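PDB 1JK0: ribonucleoside-diphosphate reductase small chain 2 from Saccharomyces cerevisiae, which forms part of the small subunit of the enzyme that makes deoxyribonucleotides from ribonucleotides, and is required for its partner small chain to fold and assemble with the large subunits. Local coordinates for residues Ile121-Ile126 with Cys217-Ala222. Numbering follows the deposited sequence.
Sequences IMMENI and CRDRGA
The carboxylate of E124 meets the guanidinium of R220 edge to edge. The two planes are nearly coplanar, 9° apart, and E124 CD lies in the guanidinium plane. This is a side-on, two-nitrogen salt bridge. R220 NE donates to E124 OE2 at 2.8 Å, and R220 NH1 donates to E124 OE1 at 2.9 Å. Each oxygen uses its syn lone pair, and both bonds have N-H...O angles of 155°. A weak third bond joins R220 NH1 to E124 OE2. The paired bonds hold both flat groups against rotation. Both side chains bend at chi2, which brings their charged ends together between the helices. With an alanine in place of R220, the E124 carboxylate would probably lose its charged mate and a gap would open between the helices.

Well apart from this bridge, M123 CE approaches D219 OD2 at 4.0 Å, the two side chains crossing at about a right angle. D219 OD2 accepts hydrogen bonds from Y127 and W57. Its other oxygen, D219 OD1, takes R218 NH2 at 2.6 Å. The carboxylate is thus gripped through both oxygens.

R220 also lies close to Y131, the predicted active-site residue. The contact is buried and joins helix 111-138 to helix 207-232 in the all-helical, ferritin-like core. Y194 of helix 191-200 adds a weak hydrogen bond to R220 NH2, and Y223 of helix 207-232 packs on both M123 and E124.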
# COMPACT_ATOMS: atom_id res chain seq x y z
N ILE B 121 4.23 -3.57 7.06
CA ILE B 121 4.02 -2.21 7.58
C ILE B 121 2.55 -2.01 7.89
O ILE B 121 2.21 -1.27 8.81
CB ILE B 121 4.47 -1.03 6.63
CG1 ILE B 121 3.32 -0.63 5.72
CG2 ILE B 121 5.73 -1.39 5.86
CD1 ILE B 121 3.57 0.67 4.95
N MET B 122 1.67 -2.65 7.12
CA MET B 122 0.23 -2.49 7.37
C MET B 122 -0.14 -2.98 8.78
O MET B 122 -0.88 -2.31 9.50
CB MET B 122 -0.58 -3.25 6.31
CG MET B 122 -2.10 -3.24 6.53
SD MET B 122 -2.64 -4.39 7.83
CE MET B 122 -2.61 -5.96 6.92
N MET B 123 0.38 -4.14 9.15
CA MET B 123 0.15 -4.73 10.47
C MET B 123 0.80 -3.92 11.60
O MET B 123 0.30 -3.89 12.72
CB MET B 123 0.69 -6.17 10.52
CG MET B 123 -0.15 -7.20 9.79
SD MET B 123 -1.91 -7.18 10.25
CE MET B 123 -1.88 -7.84 11.91
N GLU B 124 1.92 -3.27 11.30
CA GLU B 124 2.63 -2.47 12.30
C GLU B 124 1.78 -1.35 12.83
O GLU B 124 1.89 -1.00 14.00
CB GLU B 124 3.92 -1.89 11.72
CG GLU B 124 5.12 -2.81 11.79
CD GLU B 124 5.37 -3.31 13.20
OE1 GLU B 124 5.03 -2.57 14.16
OE2 GLU B 124 5.93 -4.41 13.36
N ASN B 125 0.94 -0.79 11.96
CA ASN B 125 0.05 0.29 12.35
C ASN B 125 -1.04 -0.20 13.28
O ASN B 125 -1.50 0.55 14.14
CB ASN B 125 -0.55 0.95 11.12
CG ASN B 125 0.48 1.74 10.35
OD1 ASN B 125 1.41 2.28 10.95
ND2 ASN B 125 0.32 1.83 9.03
N ILE B 126 -1.45 -1.45 13.11
CA ILE B 126 -2.47 -2.03 13.97
C ILE B 126 -1.83 -2.25 15.36
O ILE B 126 -2.48 -2.05 16.40
CB ILE B 126 -2.98 -3.36 13.39
CG1 ILE B 126 -3.78 -3.08 12.10
CG2 ILE B 126 -3.85 -4.10 14.41
CD1 ILE B 126 -4.21 -4.31 11.31
N CYS B 217 4.02 -11.18 18.84
CA CYS B 217 5.20 -12.02 18.93
C CYS B 217 5.19 -13.00 17.78
O CYS B 217 6.23 -13.26 17.19
CB CYS B 217 5.21 -12.77 20.26
SG CYS B 217 6.84 -13.35 20.74
N ARG B 218 4.03 -13.54 17.46
CA ARG B 218 3.97 -14.49 16.35
C ARG B 218 4.34 -13.81 15.01
O ARG B 218 5.14 -14.34 14.23
CB ARG B 218 2.56 -15.10 16.24
CG ARG B 218 2.45 -16.21 15.20
CD ARG B 218 1.03 -16.33 14.69
NE ARG B 218 0.55 -15.01 14.29
CZ ARG B 218 -0.54 -14.44 14.77
NH1 ARG B 218 -1.28 -15.08 15.66
NH2 ARG B 218 -0.87 -13.22 14.39
N ASP B 219 3.76 -12.63 14.76
CA ASP B 219 4.02 -11.89 13.54
C ASP B 219 5.44 -11.35 13.50
O ASP B 219 6.09 -11.34 12.44
CB ASP B 219 3.05 -10.71 13.41
CG ASP B 219 1.60 -11.14 13.50
OD1 ASP B 219 1.32 -12.36 13.34
OD2 ASP B 219 0.73 -10.26 13.71
N ARG B 220 5.93 -10.88 14.64
CA ARG B 220 7.29 -10.34 14.69
C ARG B 220 8.25 -11.47 14.36
O ARG B 220 9.27 -11.27 13.70
CB ARG B 220 7.57 -9.74 16.07
CG ARG B 220 6.85 -8.41 16.33
CD ARG B 220 7.44 -7.31 15.46
NE ARG B 220 6.69 -6.05 15.48
CZ ARG B 220 6.45 -5.32 16.57
NH1 ARG B 220 5.77 -4.19 16.46
NH2 ARG B 220 6.88 -5.72 17.76
N GLY B 221 7.90 -12.67 14.81
CA GLY B 221 8.73 -13.82 14.53
C GLY B 221 8.79 -14.03 13.04
O GLY B 221 9.87 -14.19 12.47
N ALA B 222 7.61 -14.04 12.40
CA ALA B 222 7.52 -14.22 10.95
C ALA B 222 8.28 -13.12 10.23
O ALA B 222 9.06 -13.40 9.33
CB ALA B 222 6.08 -14.21 10.50